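Local coordinates for protein serine--tRNA ligase (Pyrococcus horikoshii, PDB 2DQ0) that probably charges tRNA(Ser), and also tRNA(Sec), with serine at the expense of ATP, as a homodimeric class II aminoacyl-tRNA synthetase of the type-1 seryl subfamily, at residues D205-E209 and K210-P214; W317-H320 and E321-R325; V415-L418 and E419-E423. All blocks are in the same frame, centred on the assembly; numbering follows the deposited sequence.

Contact 1: D205-E209 and K210-P214; sequences DRLIE and KGFTP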
loop_
_atom_site.group_PDB
_atom_site.type_symbol
_atom_site.label_atom_id
_atom_site.label_comp_id
_atom_site.label_asym_id
_atom_site.label_seq_id
_atom_site.Cartn_x
_atom_site.Cartn_y
_atom_site.Cartn_z
ATOM N N ASP A 205 -8.096 -6.093 19.065
ATOM C CA ASP A 205 -8.446 -6.054 20.479
ATOM C C ASP A 205 -8.139 -7.348 21.216
ATOM O O ASP A 205 -7.498 -7.358 22.274
ATOM C CB ASP A 205 -9.935 -5.717 20.642
ATOM C CG ASP A 205 -10.220 -4.225 20.511
ATOM O OD1 ASP A 205 -9.272 -3.406 20.403
ATOM O OD2 ASP A 205 -11.409 -3.860 20.518
ATOM N N ARG A 206 -8.598 -8.447 20.652
ATOM C CA ARG A 206 -8.384 -9.722 21.278
ATOM C C ARG A 206 -6.912 -10.101 21.441
ATOM O O ARG A 206 -6.528 -10.588 22.499
ATOM C CB ARG A 206 -9.125 -10.804 20.506
ATOM C CG ARG A 206 -10.134 -11.528 21.349
ATOM C CD ARG A 206 -11.200 -10.582 21.807
ATOM N NE ARG A 206 -12.475 -11.266 21.964
ATOM C CZ ARG A 206 -13.636 -10.632 22.107
ATOM N NH1 ARG A 206 -13.685 -9.295 22.123
ATOM N NH2 ARG A 206 -14.760 -11.332 22.199
ATOM N N LEU A 207 -6.090 -9.904 20.414
ATOM C CA LEU A 207 -4.677 -10.243 20.539
ATOM C C LEU A 207 -4.040 -9.335 21.576
ATOM O O LEU A 207 -3.164 -9.769 22.336
ATOM C CB LEU A 207 -3.942 -10.112 19.209
ATOM C CG LEU A 207 -3.924 -11.380 18.350
ATOM C CD1 LEU A 207 -3.094 -12.440 19.050
ATOM C CD2 LEU A 207 -5.329 -11.890 18.103
ATOM N N ILE A 208 -4.484 -8.081 21.622
ATOM C CA ILE A 208 -3.963 -7.146 22.617
ATOM C C ILE A 208 -4.294 -7.644 24.028
ATOM O O ILE A 208 -3.452 -7.602 24.917
ATOM C CB ILE A 208 -4.539 -5.736 22.443
ATOM C CG1 ILE A 208 -3.892 -5.054 21.242
ATOM C CG2 ILE A 208 -4.259 -4.904 23.670
ATOM C CD1 ILE A 208 -4.389 -3.641 21.037
ATOM N N GLU A 209 -5.514 -8.116 24.244
ATOM C CA GLU A 209 -5.847 -8.635 25.563
ATOM C C GLU A 209 -4.918 -9.817 25.910
ATOM O O GLU A 209 -4.587 -10.021 27.071
ATOM C CB GLU A 209 -7.303 -9.116 25.624
ATOM C CG GLU A 209 -8.345 -8.119 25.166
ATOM C CD GLU A 209 -9.724 -8.754 24.990
ATOM O OE1 GLU A 209 -10.646 -8.058 24.501
ATOM O OE2 GLU A 209 -9.886 -9.950 25.339
ATOM N N LYS A 210 -4.501 -10.596 24.914
ATOM C CA LYS A 210 -3.632 -11.739 25.179
ATOM C C LYS A 210 -2.168 -11.364 25.305
ATOM O O LYS A 210 -1.306 -12.245 25.297
ATOM C CB LYS A 210 -3.774 -12.795 24.081
ATOM C CG LYS A 210 -5.146 -13.444 24.013
ATOM C CD LYS A 210 -5.186 -14.580 23.003
ATOM C CE LYS A 210 -6.404 -15.439 23.255
ATOM N NZ LYS A 210 -6.601 -16.476 22.213
ATOM N N GLY A 211 -1.883 -10.063 25.379
ATOM C CA GLY A 211 -0.511 -9.613 25.519
ATOM C C GLY A 211 0.323 -9.219 24.309
ATOM O O GLY A 211 1.547 -9.031 24.433
ATOM N N PHE A 212 -0.297 -9.084 23.140
ATOM C CA PHE A 212 0.470 -8.700 21.946
ATOM C C PHE A 212 0.562 -7.181 21.750
ATOM O O PHE A 212 -0.447 -6.465 21.860
ATOM C CB PHE A 212 -0.145 -9.344 20.709
ATOM C CG PHE A 212 0.041 -10.814 20.654
ATOM C CD1 PHE A 212 -0.458 -11.630 21.672
ATOM C CD2 PHE A 212 0.745 -11.397 19.597
ATOM C CE1 PHE A 212 -0.254 -13.017 21.639
ATOM C CE2 PHE A 212 0.956 -12.776 19.549
ATOM C CZ PHE A 212 0.454 -13.597 20.578
ATOM N N THR A 213 1.766 -6.683 21.490
ATOM C CA THR A 213 1.939 -5.245 21.266
ATOM C C THR A 213 1.499 -4.951 19.828
ATOM O O THR A 213 2.016 -5.516 18.851
ATOM C CB THR A 213 3.419 -4.770 21.525
ATOM O OG1 THR A 213 4.333 -5.805 21.166
ATOM C CG2 THR A 213 3.632 -4.443 23.010
ATOM N N PRO A 214 0.499 -4.091 19.686
ATOM C CA PRO A 214 0.025 -3.777 18.341
ATOM C C PRO A 214 0.980 -2.919 17.519
ATOM O O PRO A 214 1.627 -2.017 18.034
ATOM C CB PRO A 214 -1.327 -3.092 18.602
ATOM C CG PRO A 214 -1.117 -2.421 19.900
ATOM C CD PRO A 214 -0.341 -3.451 20.714
#
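Arg-206 opens the contact through its backbone: its carbonyl O accepts the N-H of Lys-210 at 3.2 Å, an i to i+4 bond in the last turn of helix 190-209. Their side chains are held elsewhere, Arg-206 by a salt bridge to Glu-333 and Lys-210 by one to Glu-329, so both charges lean on helix 316-333. Leu-207 follows with two roles. Its O takes the N-H of Phe-212 at 3.1 Å, an i to i+5 bond, while its CD1 stands almost on the normal of the Phe-212 ring, 3.7 Å from the centroid and 6° off axis, a CH-pi contact over the middle of one face. The chi1 of Phe-212, -70°, sets CG beside its own backbone N and lays the ring under that methyl. With an alanine here, the CD1 methyl of Leu-207 would probably lose the surface it rests on, opening a gap beside Val-276 of strand 273-282. Ile-208 O accepts Gly-211 N at 3.0 Å, the donor standing well above the carbonyl plane. The side chain of Ile-208 crosses the Pro-214 ring at about a right angle, with CD1 3.7 Å from CG of Pro-214; Ile-194 of the second subunit also packs on Ile-208. The paired 6→1 and 5→2 bonds, with Gly-211 at positive phi (95°) as C-prime residue, define a Schellman motif, here turning the helix into strand 213-216.

Contact 2: W317-H320 and E321-R325; sequences WEWH and EKIIR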
loop_
_atom_site.group_PDB
_atom_site.type_symbol
_atom_site.label_atom_id
_atom_site.label_comp_id
_atom_site.label_asym_id
_atom_site.label_seq_id
_atom_site.Cartn_x
_atom_site.Cartn_y
_atom_site.Cartn_z
ATOM N N TRP A 317 7.279 -24.548 19.547
ATOM C CA TRP A 317 6.200 -25.472 19.257
ATOM C C TRP A 317 5.001 -25.195 20.150
ATOM O O TRP A 317 3.850 -25.366 19.739
ATOM C CB TRP A 317 6.676 -26.921 19.394
ATOM C CG TRP A 317 7.656 -27.246 18.337
ATOM C CD1 TRP A 317 9.000 -27.403 18.487
ATOM C CD2 TRP A 317 7.408 -27.259 16.926
ATOM N NE1 TRP A 317 9.614 -27.496 17.258
ATOM C CE2 TRP A 317 8.661 -27.411 16.282
ATOM C CE3 TRP A 317 6.252 -27.146 16.141
ATOM C CZ2 TRP A 317 8.789 -27.453 14.894
ATOM C CZ3 TRP A 317 6.383 -27.190 14.751
ATOM C CH2 TRP A 317 7.643 -27.341 14.146
ATOM N N GLU A 318 5.250 -24.743 21.368
ATOM C CA GLU A 318 4.132 -24.450 22.238
ATOM C C GLU A 318 3.430 -23.185 21.722
ATOM O O GLU A 318 2.198 -23.078 21.765
ATOM C CB GLU A 318 4.622 -24.234 23.657
ATOM C CG GLU A 318 3.522 -24.311 24.690
ATOM C CD GLU A 318 4.007 -23.903 26.056
ATOM O OE1 GLU A 318 5.195 -24.170 26.359
ATOM O OE2 GLU A 318 3.200 -23.325 26.819
ATOM N N TRP A 319 4.220 -22.228 21.236
ATOM C CA TRP A 319 3.663 -20.994 20.700
ATOM C C TRP A 319 2.840 -21.269 19.452
ATOM O O TRP A 319 1.731 -20.735 19.288
ATOM C CB TRP A 319 4.778 -19.994 20.388
ATOM C CG TRP A 319 4.993 -19.098 21.552
ATOM C CD1 TRP A 319 6.088 -19.061 22.378
ATOM C CD2 TRP A 319 4.008 -18.257 22.154
ATOM N NE1 TRP A 319 5.832 -18.264 23.465
ATOM C CE2 TRP A 319 4.564 -17.757 23.357
ATOM C CE3 TRP A 319 2.700 -17.881 21.796
ATOM C CZ2 TRP A 319 3.860 -16.902 24.213
ATOM C CZ3 TRP A 319 1.995 -17.026 22.645
ATOM C CH2 TRP A 319 2.579 -16.546 23.844
ATOM N N HIS A 320 3.398 -22.105 18.582
ATOM C CA HIS A 320 2.739 -22.489 17.348
ATOM C C HIS A 320 1.335 -22.915 17.710
ATOM O O HIS A 320 0.336 -22.470 17.140
ATOM C CB HIS A 320 3.463 -23.678 16.709
ATOM C CG HIS A 320 2.933 -24.056 15.360
ATOM N ND1 HIS A 320 3.224 -25.258 14.755
ATOM C CD2 HIS A 320 2.162 -23.371 14.481
ATOM C CE1 HIS A 320 2.658 -25.297 13.561
ATOM N NE2 HIS A 320 2.007 -24.164 13.371
ATOM N N GLU A 321 1.269 -23.786 18.692
ATOM C CA GLU A 321 0.007 -24.303 19.126
ATOM C C GLU A 321 -0.917 -23.223 19.686
ATOM O O GLU A 321 -2.135 -23.339 19.581
ATOM C CB GLU A 321 0.270 -25.399 20.146
ATOM C CG GLU A 321 -0.644 -26.572 19.990
ATOM C CD GLU A 321 -0.590 -27.183 18.610
ATOM O OE1 GLU A 321 0.500 -27.647 18.199
ATOM O OE2 GLU A 321 -1.652 -27.200 17.943
ATOM N N LYS A 322 -0.358 -22.166 20.272
ATOM C CA LYS A 322 -1.210 -21.116 20.827
ATOM C C LYS A 322 -1.755 -20.151 19.771
ATOM O O LYS A 322 -2.932 -19.757 19.832
ATOM C CB LYS A 322 -0.475 -20.291 21.875
ATOM C CG LYS A 322 -0.047 -21.017 23.128
ATOM C CD LYS A 322 0.654 -20.014 24.044
ATOM C CE LYS A 322 1.395 -20.682 25.181
ATOM N NZ LYS A 322 2.322 -19.733 25.870
ATOM N N ILE A 323 -0.919 -19.764 18.804
ATOM C CA ILE A 323 -1.402 -18.830 17.807
ATOM C C ILE A 323 -2.529 -19.393 16.960
ATOM O O ILE A 323 -3.501 -18.670 16.676
ATOM C CB ILE A 323 -0.267 -18.271 16.918
ATOM C CG1 ILE A 323 0.329 -19.356 16.039
ATOM C CG2 ILE A 323 0.793 -17.623 17.793
ATOM C CD1 ILE A 323 1.608 -18.892 15.356
ATOM N N ILE A 324 -2.440 -20.664 16.570
ATOM C CA ILE A 324 -3.529 -21.258 15.783
ATOM C C ILE A 324 -4.832 -21.247 16.604
ATOM O O ILE A 324 -5.918 -21.042 16.057
ATOM C CB ILE A 324 -3.202 -22.719 15.315
ATOM C CG1 ILE A 324 -4.319 -23.257 14.415
ATOM C CG2 ILE A 324 -3.048 -23.639 16.509
ATOM C CD1 ILE A 324 -4.490 -22.537 13.088
ATOM N N ARG A 325 -4.718 -21.438 17.918
ATOM C CA ARG A 325 -5.890 -21.433 18.784
ATOM C C ARG A 325 -6.399 -20.010 18.897
ATOM O O ARG A 325 -7.602 -19.769 19.062
ATOM C CB ARG A 325 -5.548 -21.958 20.179
ATOM C CG ARG A 325 -5.014 -23.384 20.228
ATOM C CD ARG A 325 -6.120 -24.422 20.242
ATOM N NE ARG A 325 -5.600 -25.792 20.234
ATOM C CZ ARG A 325 -6.375 -26.878 20.267
ATOM N NH1 ARG A 325 -7.703 -26.752 20.312
ATOM N NH2 ARG A 325 -5.828 -28.090 20.250
#
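One turn of helix 316-333, which packs against the antiparallel strands of the class II catalytic core, brings Trp-319 and Glu-318 up to Lys-322. The lysine carries the contact. Its CG lies beside the backbone N (chi1 -64°) and the chain beyond is extended, which draws it across the indole of Trp-319. CD comes over one face, 3.6 Å from CZ3 of Trp-319, as a CH-pi contact. Farther along, NZ stands 3.8 Å from the centroid of the six-membered ring of Trp-319 and 19° off its normal, a cation-pi contact displaced toward the rim. Glu-318, one residue before the tryptophan, sends an extended chain to the same ammonium group, but OE2 to NZ of Lys-322 is 3.8 Å, a long salt bridge. The i to i+4 ladder beneath is clearest at Ile-323 N to Trp-319 O, 2.9 Å and nearly straight at 162°. In the core fold the buried side of this helix faces the sheet: Ile-323 reaches strands 301-311 and 398-406, and Ile-324 meets strands 354-362 and 367-376. His-320 stacks its ring on Tyr-356 and donates from NE2 to the carbonyl O of Ala-374.

Contact 3: V415-L418 and E419-E423; sequences VAIL and ENHQE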
loop_
_atom_site.group_PDB
_atom_site.type_symbol
_atom_site.label_atom_id
_atom_site.label_comp_id
_atom_site.label_asym_id
_atom_site.label_seq_id
_atom_site.Cartn_x
_atom_site.Cartn_y
_atom_site.Cartn_z
ATOM N N VAL A 415 -15.920 -12.939 3.220
ATOM C CA VAL A 415 -16.619 -13.931 2.407
ATOM C C VAL A 415 -17.239 -14.952 3.360
ATOM O O VAL A 415 -18.433 -15.263 3.250
ATOM C CB VAL A 415 -15.701 -14.681 1.350
ATOM C CG1 VAL A 415 -15.018 -13.697 0.448
ATOM C CG2 VAL A 415 -14.686 -15.523 2.027
ATOM N N ALA A 416 -16.454 -15.435 4.322
ATOM C CA ALA A 416 -16.992 -16.417 5.250
ATOM C C ALA A 416 -18.246 -15.900 5.956
ATOM O O ALA A 416 -19.221 -16.646 6.113
ATOM C CB ALA A 416 -15.940 -16.844 6.267
ATOM N N ILE A 417 -18.244 -14.626 6.352
ATOM C CA ILE A 417 -19.398 -14.071 7.047
ATOM C C ILE A 417 -20.597 -13.938 6.130
ATOM O O ILE A 417 -21.716 -14.249 6.533
ATOM C CB ILE A 417 -19.065 -12.705 7.708
ATOM C CG1 ILE A 417 -18.106 -12.944 8.879
ATOM C CG2 ILE A 417 -20.345 -11.984 8.170
ATOM C CD1 ILE A 417 -17.666 -11.694 9.584
ATOM N N LEU A 418 -20.374 -13.505 4.894
ATOM C CA LEU A 418 -21.486 -13.348 3.952
ATOM C C LEU A 418 -22.099 -14.705 3.601
ATOM O O LEU A 418 -23.319 -14.867 3.583
ATOM C CB LEU A 418 -21.031 -12.654 2.658
ATOM C CG LEU A 418 -20.594 -11.185 2.713
ATOM C CD1 LEU A 418 -20.164 -10.682 1.338
ATOM C CD2 LEU A 418 -21.761 -10.366 3.223
ATOM N N GLU A 419 -21.251 -15.684 3.324
ATOM C CA GLU A 419 -21.765 -16.975 2.951
ATOM C C GLU A 419 -22.347 -17.773 4.103
ATOM O O GLU A 419 -23.310 -18.487 3.913
ATOM C CB GLU A 419 -20.696 -17.777 2.181
ATOM C CG GLU A 419 -20.582 -17.314 0.713
ATOM C CD GLU A 419 -19.688 -18.183 -0.192
ATOM O OE1 GLU A 419 -19.513 -19.399 0.081
ATOM O OE2 GLU A 419 -19.185 -17.641 -1.214
ATOM N N ASN A 420 -21.810 -17.609 5.303
ATOM C CA ASN A 420 -22.303 -18.366 6.450
ATOM C C ASN A 420 -23.465 -17.754 7.216
ATOM O O ASN A 420 -24.168 -18.467 7.940
ATOM C CB ASN A 420 -21.159 -18.632 7.423
ATOM C CG ASN A 420 -20.303 -19.801 6.997
ATOM O OD1 ASN A 420 -20.762 -20.941 6.978
ATOM N ND2 ASN A 420 -19.051 -19.527 6.644
ATOM N N HIS A 421 -23.685 -16.449 7.070
ATOM C CA HIS A 421 -24.770 -15.806 7.798
ATOM C C HIS A 421 -25.839 -15.197 6.890
ATOM O O HIS A 421 -26.582 -14.293 7.317
ATOM C CB HIS A 421 -24.228 -14.723 8.745
ATOM C CG HIS A 421 -23.275 -15.232 9.784
ATOM N ND1 HIS A 421 -23.659 -16.076 10.799
ATOM C CD2 HIS A 421 -21.961 -14.979 9.988
ATOM C CE1 HIS A 421 -22.628 -16.318 11.590
ATOM N NE2 HIS A 421 -21.585 -15.664 11.120
ATOM N N GLN A 422 -25.918 -15.682 5.651
ATOM C CA GLN A 422 -26.922 -15.189 4.711
ATOM C C GLN A 422 -28.272 -15.863 4.962
ATOM O O GLN A 422 -28.337 -16.953 5.510
ATOM C CB GLN A 422 -26.520 -15.504 3.279
ATOM C CG GLN A 422 -26.485 -16.992 2.996
ATOM C CD GLN A 422 -26.102 -17.276 1.568
ATOM O OE1 GLN A 422 -26.815 -16.896 0.640
ATOM N NE2 GLN A 422 -24.960 -17.941 1.378
ATOM N N GLU A 423 -29.336 -15.200 4.537
ATOM C CA GLU A 423 -30.683 -15.706 4.669
ATOM C C GLU A 423 -31.162 -15.851 3.224
ATOM O O GLU A 423 -30.439 -15.445 2.300
ATOM C CB GLU A 423 -31.534 -14.713 5.475
ATOM C CG GLU A 423 -31.238 -14.742 6.987
ATOM C CD GLU A 423 -31.871 -13.574 7.772
ATOM O OE1 GLU A 423 -32.417 -12.633 7.140
ATOM O OE2 GLU A 423 -31.810 -13.591 9.028
#
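Glu-419 meets the preceding turn through its backbone, its N-H running to the O of Val-415 at 2.9 Å, an ordinary i to i+4 bond. Its carboxylate is taken up outside, OE2 by the N-H of His-162 and OE1 by that of Gln-365. Asn-420 grips one acceptor twice: backbone N and side-chain ND2 both lie 2.9 Å from Ala-416 O, approaching from opposite faces of the carbonyl plane. A chi1 of -81° leaves CG beside the backbone N, folding the amide back along the helix; ND2 also bonds Trp-361 O, so this buried nitrogen has two acceptors. His-421 still donates its backbone N to Ile-417 O, 3.0 Å away, and its side chain crosses that of Ile-417 at a slant, CD2 coming 3.9 Å from CG2 of Ile-417. The far ring nitrogen, NE2, is fixed by Leu-334 O. Gln-422 holds CG between its backbone N and carbonyl carbon (chi1 65°), and from there an otherwise extended chain carries NE2 to Glu-419 O, 3.1 Å away and in the amide plane; OE1 accepts from Lys-160 N. The side-chain amides of Asn-420 and Gln-422 thus supplement the backbone bonds at the C-terminal end of helix 410-420, a class II core helix whose Val-415 side chain comes within about 8 Å of the bound seryl-adenylate analogue.

How the contacts relate
From the N terminus the three contacts follow in series, none nested in or crossing another, and each joins directly consecutive segments, so none closes a long loop. Contact 1 turns helix 190-209 into strand 213-216, beside the second subunit. Contact 2 lies along helix 316-333 and contact 3 at the end of helix 410-420, both helices of the class II catalytic core. Contacts 1 and 2 touch, Phe-212 CZ packing 4.3 Å from Trp-319 CZ3, although their centres are about 15 Å apart. Contact 3 stands apart, its nearest atoms about 13 Å from contact 1 and 14 Å from contact 2; strand 354-362 is packed against by side chains of both contacts 2 and 3.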